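Local atomic coordinates of kinetochore protein mis18 (Schizosaccharomyces pombe, PDB entry 5J6P), a protein that forms part of the complex that recruits CENP-A to centromeres and keeps histones of the central core deacetylated. Residues K10-I15 against L61-C66; S31-D36 against D82-M87; G54-S59 against K72-T77. One frame throughout, in Å; residues are numbered along the deposited sequence.

The three contacts belong to one small all-beta domain of the Mis18/Yippee family. Contact 2 is the buried one, a mostly apolar meeting near the middle of the chain. Contacts 1 and 3 lie nearer the surface. Contact 1 is built on zinc and cysteine sulfurs. Contact 3 is built on strand-to-strand hydrogen bonds with aromatic rings beside them. Contacts 1 and 3 share strand 57-63, and Leu61 of contact 1 packs on Lys72 and Val73 of contact 3. Contact 2 touches contact 3 through Ile84 on Tyr74 and by probable hydrogen bonds, Asp86 to Tyr74 and Arg85 to Thr77. Contacts 1 and 2 reach the same sheet but do not touch, on opposite sides of the chain's centre.

Contact 1 (K10-I15 against L61-C66); sequences KKCFQI and LSCTRC. With ZN (zinc ion), chain D.
The close-packed part of this contact surrounds the zinc ion. Cys63 SG and Cys66 SG each bind ZN at 2.2 Å. Cys9 is a further ligand. Cys12 SG completes the four-cysteine site at a longer 2.7 Å from ZN. Cys12 SG and Cys63 SG are 3.5 Å apart. Two backbone N-H groups hold the sulfurs: Cys66 N bonds to Cys63 SG, nearly straight (173°), and Gln14 N bonds to Cys12 SG. The cysteines form two CxxC pairs, Cys9-Cys12 and Cys63-Cys66, as expected of the Yippee/Mis18 beta-tent fold. Zinc joins the loop after strand 5-9, in one sheet, to the end of strand 57-63, in the other. Gln14, extended beyond CG, lays its amide end near Cys63 SG and across Thr64, whose hydroxyl bonds to the Asn40 carbonyl. An alanine in place of Gln14 would remove this amide arm and probably leave Cys63 SG less shielded and Thr64 and Arg65 less well packed. Lys11 is the looser, exposed part, with CD 3.7 Å from Cys66 CB. The aliphatic part of Arg65, CB to CD, runs alongside Cys12 SG. The second subunit covers another side: its Arg65 makes a cation-pi contact with Phe13 and bonds to Lys11 O.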
# COMPACT_ATOMS: atom_id res chain seq x y z
N LYS A 10 2.99 5.54 -8.18
CA LYS A 10 3.19 6.87 -7.61
C LYS A 10 2.02 7.82 -7.80
O LYS A 10 1.83 8.76 -6.99
CB LYS A 10 4.40 7.54 -8.23
CG LYS A 10 5.74 7.06 -7.67
CD LYS A 10 6.67 8.24 -7.45
CE LYS A 10 8.13 7.98 -7.81
NZ LYS A 10 8.67 9.23 -8.41
N LYS A 11 1.28 7.62 -8.89
CA LYS A 11 0.28 8.59 -9.30
C LYS A 11 -1.03 8.40 -8.55
O LYS A 11 -1.53 9.35 -8.02
CB LYS A 11 0.01 8.46 -10.79
CG LYS A 11 -0.46 9.77 -11.38
CD LYS A 11 -1.55 9.63 -12.41
CE LYS A 11 -2.13 11.01 -12.71
NZ LYS A 11 -2.23 11.27 -14.17
N CYS A 12 -1.54 7.18 -8.51
CA CYS A 12 -2.82 6.91 -7.85
C CYS A 12 -2.70 6.11 -6.55
O CYS A 12 -3.65 6.04 -5.77
CB CYS A 12 -3.77 6.19 -8.82
SG CYS A 12 -3.39 4.43 -9.06
N PHE A 13 -1.53 5.51 -6.31
CA PHE A 13 -1.34 4.69 -5.09
C PHE A 13 -1.99 3.29 -5.14
O PHE A 13 -2.12 2.62 -4.12
CB PHE A 13 -1.77 5.42 -3.82
CG PHE A 13 -0.88 6.55 -3.38
CD1 PHE A 13 0.35 6.83 -3.96
CD2 PHE A 13 -1.27 7.32 -2.29
CE1 PHE A 13 1.14 7.86 -3.51
CE2 PHE A 13 -0.48 8.34 -1.82
CZ PHE A 13 0.73 8.62 -2.45
N GLN A 14 -2.37 2.84 -6.32
CA GLN A 14 -2.80 1.48 -6.42
C GLN A 14 -1.65 0.54 -6.11
O GLN A 14 -0.56 0.69 -6.66
CB GLN A 14 -3.33 1.18 -7.82
CG GLN A 14 -3.82 -0.25 -7.91
CD GLN A 14 -4.54 -0.58 -9.19
OE1 GLN A 14 -4.21 -0.07 -10.29
NE2 GLN A 14 -5.49 -1.47 -9.07
N ILE A 15 -1.90 -0.44 -5.26
CA ILE A 15 -0.89 -1.44 -4.96
C ILE A 15 -0.85 -2.41 -6.11
O ILE A 15 -1.88 -2.96 -6.45
CB ILE A 15 -1.19 -2.20 -3.67
CG1 ILE A 15 -0.91 -1.29 -2.48
CG2 ILE A 15 -0.35 -3.47 -3.57
CD1 ILE A 15 -1.59 -1.73 -1.20
N LEU A 61 3.57 -2.02 -19.62
CA LEU A 61 2.61 -2.22 -18.51
C LEU A 61 2.03 -0.90 -18.01
O LEU A 61 2.80 0.02 -17.64
CB LEU A 61 3.28 -2.83 -17.30
CG LEU A 61 3.51 -4.31 -17.15
CD1 LEU A 61 4.15 -4.55 -15.78
CD2 LEU A 61 2.19 -5.04 -17.29
N SER A 62 0.69 -0.84 -17.93
CA SER A 62 -0.08 0.34 -17.47
C SER A 62 -0.86 0.08 -16.16
O SER A 62 -1.34 -1.03 -15.98
CB SER A 62 -1.05 0.72 -18.56
OG SER A 62 -0.38 1.12 -19.75
N CYS A 63 -1.00 1.10 -15.32
CA CYS A 63 -1.81 1.01 -14.11
C CYS A 63 -3.29 1.16 -14.46
O CYS A 63 -3.75 2.25 -14.78
CB CYS A 63 -1.40 2.07 -13.09
SG CYS A 63 -2.70 2.53 -11.92
N THR A 64 -4.02 0.05 -14.41
CA THR A 64 -5.44 0.02 -14.79
C THR A 64 -6.29 1.15 -14.25
O THR A 64 -7.28 1.49 -14.86
CB THR A 64 -6.16 -1.21 -14.26
OG1 THR A 64 -5.72 -1.41 -12.91
CG2 THR A 64 -5.85 -2.41 -15.11
N ARG A 65 -5.91 1.72 -13.11
CA ARG A 65 -6.58 2.90 -12.59
C ARG A 65 -6.14 4.24 -13.21
O ARG A 65 -6.99 4.98 -13.68
CB ARG A 65 -6.43 2.96 -11.07
CG ARG A 65 -7.13 4.15 -10.46
CD ARG A 65 -7.51 3.97 -9.02
NE ARG A 65 -8.68 3.11 -8.93
CZ ARG A 65 -8.75 1.97 -8.24
NH1 ARG A 65 -7.69 1.52 -7.49
NH2 ARG A 65 -9.90 1.29 -8.27
N CYS A 66 -4.85 4.54 -13.16
CA CYS A 66 -4.35 5.85 -13.57
C CYS A 66 -3.76 5.84 -14.98
O CYS A 66 -3.20 6.85 -15.42
CB CYS A 66 -3.31 6.37 -12.57
SG CYS A 66 -1.62 5.81 -12.90
ZN ZN D . -1.79 4.44 -11.23

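Contact 2 (S31-D36 against D82-M87); sequences SFTLSD and DDIRDM
Thr33, Ile84 and Met87 carry this contact, with Thr33 crossing each of the other two at about a right angle. Thr33 points from its strand toward 82-87. Its CG2 is anti to the backbone N and its OG1 is beside it. Both branches meet the same methyl. Thr33 OG1 lies 3.9 Å from Ile84 CD1, and Thr33 CG2 is 4.0 Å from Ile84 CD1. The hydroxyl also has a weak hydrogen bond with Thr89 OG1 of strand 88-91. Thr33 CG2 meets Met87 CB as well, at 4.0 Å. Ile84 starts off beside the strand, but chi1 and chi2 (-34°) together bring CD1 in to Thr33. Met87 points toward the strand and buries the most surface here. Met87 CB rests 3.5 Å from Leu34 O. Beyond CG the chain bends twice (chi2 -85°, chi3 79°), which folds the sulfur back along Ser35. Met87 SD is 3.7 Å from Ser35 CA and 3.8 Å from Ser35 CB. Ser35 OG does not join this packing, as it bonds to the carbonyl of Ala21. No hydrogen bond crosses between the segments, so the fit is one of van der Waals surfaces. The approach of 82-87 is shaped by a type II beta turn from Ile84 to Met87, closed by a weak bond from Met87 N to Ile84 O. The turn presents both of its end residues to the strand. Strand 31-34 lies between strands 22-26 and 88-91 in the six-stranded sheet, and the turn leads directly into strand 88-91. Ile84 also packs on Ile24 and His26 of strand 22-26 and on Thr89 of strand 88-91.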
# COMPACT_ATOMS: atom_id res chain seq x y z
N SER A 31 15.15 -0.23 -12.58
CA SER A 31 14.00 -1.14 -12.71
C SER A 31 14.05 -2.27 -11.68
O SER A 31 15.10 -2.51 -11.09
CB SER A 31 13.98 -1.80 -14.10
OG SER A 31 14.55 -3.11 -14.10
N PHE A 32 12.94 -2.99 -11.50
CA PHE A 32 12.92 -4.23 -10.68
C PHE A 32 11.83 -5.17 -11.16
O PHE A 32 10.92 -4.77 -11.83
CB PHE A 32 12.77 -3.93 -9.17
CG PHE A 32 11.42 -3.38 -8.79
CD1 PHE A 32 11.17 -2.00 -8.83
CD2 PHE A 32 10.39 -4.23 -8.42
CE1 PHE A 32 9.92 -1.48 -8.49
CE2 PHE A 32 9.14 -3.71 -8.10
CZ PHE A 32 8.90 -2.34 -8.13
N THR A 33 11.90 -6.44 -10.79
CA THR A 33 11.16 -7.43 -11.54
C THR A 33 10.51 -8.43 -10.59
O THR A 33 11.14 -8.86 -9.64
CB THR A 33 12.10 -8.11 -12.59
OG1 THR A 33 12.77 -7.10 -13.41
CG2 THR A 33 11.32 -9.09 -13.47
N LEU A 34 9.26 -8.77 -10.88
CA LEU A 34 8.39 -9.51 -10.00
C LEU A 34 7.73 -10.59 -10.81
O LEU A 34 7.40 -10.37 -11.95
CB LEU A 34 7.27 -8.60 -9.44
CG LEU A 34 7.27 -7.86 -8.07
CD1 LEU A 34 8.53 -7.05 -7.79
CD2 LEU A 34 6.04 -6.96 -7.96
N SER A 35 7.46 -11.71 -10.16
CA SER A 35 6.86 -12.87 -10.77
C SER A 35 5.36 -12.86 -10.62
O SER A 35 4.66 -13.77 -11.13
CB SER A 35 7.40 -14.13 -10.08
OG SER A 35 7.00 -14.19 -8.71
N ASP A 36 4.85 -11.90 -9.86
CA ASP A 36 3.41 -11.75 -9.75
C ASP A 36 3.01 -10.32 -9.44
O ASP A 36 3.79 -9.55 -8.86
CB ASP A 36 2.79 -12.72 -8.70
CG ASP A 36 1.33 -13.08 -9.03
OD1 ASP A 36 0.78 -12.52 -10.00
OD2 ASP A 36 0.73 -13.92 -8.33
N ASP A 82 16.42 -14.61 -19.49
CA ASP A 82 15.26 -15.51 -19.33
C ASP A 82 14.57 -15.39 -17.97
O ASP A 82 13.44 -15.87 -17.84
CB ASP A 82 15.61 -16.97 -19.58
CG ASP A 82 15.51 -17.36 -21.03
OD1 ASP A 82 15.99 -16.58 -21.86
OD2 ASP A 82 14.96 -18.44 -21.34
N ASP A 83 15.23 -14.78 -16.98
CA ASP A 83 14.60 -14.42 -15.67
C ASP A 83 13.45 -13.44 -15.82
O ASP A 83 12.40 -13.59 -15.21
CB ASP A 83 15.60 -13.72 -14.76
CG ASP A 83 16.89 -14.42 -14.72
OD1 ASP A 83 16.90 -15.51 -14.10
OD2 ASP A 83 17.85 -13.87 -15.34
N ILE A 84 13.70 -12.42 -16.63
CA ILE A 84 12.78 -11.32 -16.87
C ILE A 84 11.54 -11.77 -17.65
O ILE A 84 10.46 -11.18 -17.51
CB ILE A 84 13.50 -10.22 -17.71
CG1 ILE A 84 14.76 -9.73 -17.03
CG2 ILE A 84 12.65 -9.00 -17.87
CD1 ILE A 84 14.68 -9.71 -15.53
N ARG A 85 11.70 -12.78 -18.48
CA ARG A 85 10.76 -13.03 -19.54
C ARG A 85 9.48 -13.54 -18.97
O ARG A 85 9.51 -14.40 -18.14
CB ARG A 85 11.30 -14.07 -20.51
CG ARG A 85 10.39 -14.38 -21.69
CD ARG A 85 10.61 -15.79 -22.16
NE ARG A 85 11.85 -15.88 -22.92
CZ ARG A 85 12.46 -17.02 -23.25
NH1 ARG A 85 12.00 -18.21 -22.85
NH2 ARG A 85 13.57 -16.93 -23.97
N ASP A 86 8.37 -13.02 -19.50
CA ASP A 86 7.01 -13.22 -19.01
C ASP A 86 6.83 -12.96 -17.50
O ASP A 86 6.05 -13.66 -16.81
CB ASP A 86 6.50 -14.58 -19.47
CG ASP A 86 6.35 -14.64 -20.97
OD1 ASP A 86 6.49 -13.57 -21.60
OD2 ASP A 86 6.10 -15.74 -21.52
N MET A 87 7.55 -11.92 -17.04
CA MET A 87 7.47 -11.45 -15.67
C MET A 87 7.29 -9.94 -15.70
O MET A 87 7.69 -9.27 -16.67
CB MET A 87 8.74 -11.76 -14.84
CG MET A 87 9.21 -13.19 -14.84
SD MET A 87 8.54 -14.40 -13.69
CE MET A 87 6.95 -14.89 -14.38

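Contact 3 (G54-S59 against K72-T77); sequences GLCVYS and KVYNST
The Tyr58 ring has Lys72 CE over one face, and the Tyr74 ring has Tyr58 CB over one of its own. Lys72 CE stands 3.4 Å from the Tyr58 ring centroid, a CH-pi contact. Lys72 NZ is 4.7 Å from that centroid and adds a cation-pi contact. Bends at chi3 and chi4 bring the lysine end over the ring. Tyr58 and Tyr74 lie side by side and point the same way, with ring planes 59° apart. Cys56 CB packs on Tyr74 CD2 at 3.6 Å. The two tyrosines sit on one face of an antiparallel hairpin of strands 57-63 and 69-76. A classic beta bulge shifts its register: Asn75 and Ser76 both face Val57, and Val57 O accepts from both backbone nitrogens. The Ser76 N-H arrives on a lone pair, while that of Asn75 comes nearly along the C=O axis. Val57 N returns a bond to Ser76 O at 2.9 Å. Further along, Val73 N bonds to Ser59 O at 2.8 Å, and Ser59 N to Val73 O. The Asn75 side chain turns toward the partner strand, and its ND2 makes weak bonds to Val57 O and Ser59 OG. Ser59 OG has its stronger partner in Thr47 O of strand 42-50.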
# COMPACT_ATOMS: atom_id res chain seq x y z
N GLY A 54 18.34 -3.05 -29.32
CA GLY A 54 17.76 -4.00 -30.27
C GLY A 54 17.47 -5.43 -29.80
O GLY A 54 16.88 -6.21 -30.55
N LEU A 55 17.81 -5.78 -28.56
CA LEU A 55 17.97 -7.19 -28.20
C LEU A 55 16.71 -7.91 -27.68
O LEU A 55 16.52 -9.10 -27.97
CB LEU A 55 19.12 -7.35 -27.20
CG LEU A 55 20.41 -7.88 -27.84
CD1 LEU A 55 21.57 -7.77 -26.84
CD2 LEU A 55 20.22 -9.32 -28.34
N CYS A 56 15.88 -7.21 -26.89
CA CYS A 56 14.68 -7.86 -26.35
C CYS A 56 13.42 -7.26 -26.90
O CYS A 56 13.45 -6.20 -27.53
CB CYS A 56 14.67 -7.75 -24.84
SG CYS A 56 16.31 -7.87 -24.15
N VAL A 57 12.32 -7.95 -26.65
CA VAL A 57 11.00 -7.46 -27.02
C VAL A 57 10.04 -7.44 -25.80
O VAL A 57 9.78 -8.47 -25.15
CB VAL A 57 10.44 -8.27 -28.21
CG1 VAL A 57 8.96 -8.01 -28.44
CG2 VAL A 57 11.26 -7.95 -29.45
N TYR A 58 9.48 -6.26 -25.56
CA TYR A 58 8.57 -6.04 -24.45
C TYR A 58 7.32 -5.32 -24.87
O TYR A 58 7.30 -4.54 -25.82
CB TYR A 58 9.26 -5.23 -23.38
CG TYR A 58 9.50 -3.79 -23.76
CD1 TYR A 58 8.52 -2.83 -23.57
CD2 TYR A 58 10.73 -3.38 -24.24
CE1 TYR A 58 8.74 -1.51 -23.88
CE2 TYR A 58 10.96 -2.05 -24.55
CZ TYR A 58 9.95 -1.13 -24.37
OH TYR A 58 10.15 0.19 -24.67
N SER A 59 6.27 -5.60 -24.13
CA SER A 59 5.03 -4.84 -24.18
C SER A 59 4.97 -3.96 -22.93
O SER A 59 5.38 -4.39 -21.85
CB SER A 59 3.86 -5.80 -24.25
OG SER A 59 3.80 -6.39 -25.53
N LYS A 72 6.94 -2.92 -17.89
CA LYS A 72 6.93 -3.72 -19.11
C LYS A 72 7.02 -5.19 -18.85
O LYS A 72 7.49 -5.63 -17.80
CB LYS A 72 8.09 -3.33 -20.02
CG LYS A 72 9.27 -2.75 -19.30
CD LYS A 72 10.37 -2.44 -20.28
CE LYS A 72 10.17 -1.12 -20.99
NZ LYS A 72 10.81 -0.03 -20.22
N VAL A 73 6.56 -5.96 -19.83
CA VAL A 73 6.78 -7.40 -19.83
C VAL A 73 7.66 -7.72 -20.99
O VAL A 73 7.24 -7.57 -22.15
CB VAL A 73 5.48 -8.16 -20.04
CG1 VAL A 73 5.75 -9.66 -20.04
CG2 VAL A 73 4.49 -7.80 -18.94
N TYR A 74 8.87 -8.19 -20.71
CA TYR A 74 9.72 -8.73 -21.79
C TYR A 74 9.16 -10.07 -22.27
O TYR A 74 9.06 -11.01 -21.49
CB TYR A 74 11.16 -8.84 -21.33
CG TYR A 74 11.75 -7.47 -21.13
CD1 TYR A 74 11.60 -6.78 -19.96
CD2 TYR A 74 12.42 -6.85 -22.15
CE1 TYR A 74 12.15 -5.53 -19.80
CE2 TYR A 74 12.94 -5.58 -22.01
CZ TYR A 74 12.81 -4.93 -20.83
OH TYR A 74 13.33 -3.67 -20.68
N ASN A 75 8.74 -10.10 -23.54
CA ASN A 75 8.14 -11.28 -24.16
C ASN A 75 9.19 -12.18 -24.81
O ASN A 75 9.02 -13.41 -24.83
CB ASN A 75 7.12 -10.88 -25.24
CG ASN A 75 6.23 -9.72 -24.82
OD1 ASN A 75 5.27 -9.90 -24.07
ND2 ASN A 75 6.54 -8.54 -25.31
N SER A 76 10.26 -11.56 -25.33
CA SER A 76 11.35 -12.24 -26.01
C SER A 76 12.65 -11.74 -25.53
O SER A 76 12.92 -10.54 -25.57
CB SER A 76 11.33 -12.02 -27.53
OG SER A 76 10.13 -12.52 -28.07
N THR A 77 13.49 -12.68 -25.12
CA THR A 77 14.80 -12.39 -24.59
C THR A 77 15.85 -13.36 -25.15
O THR A 77 15.49 -14.42 -25.73
CB THR A 77 14.78 -12.53 -23.05
OG1 THR A 77 14.08 -13.74 -22.67
CG2 THR A 77 14.07 -11.36 -22.45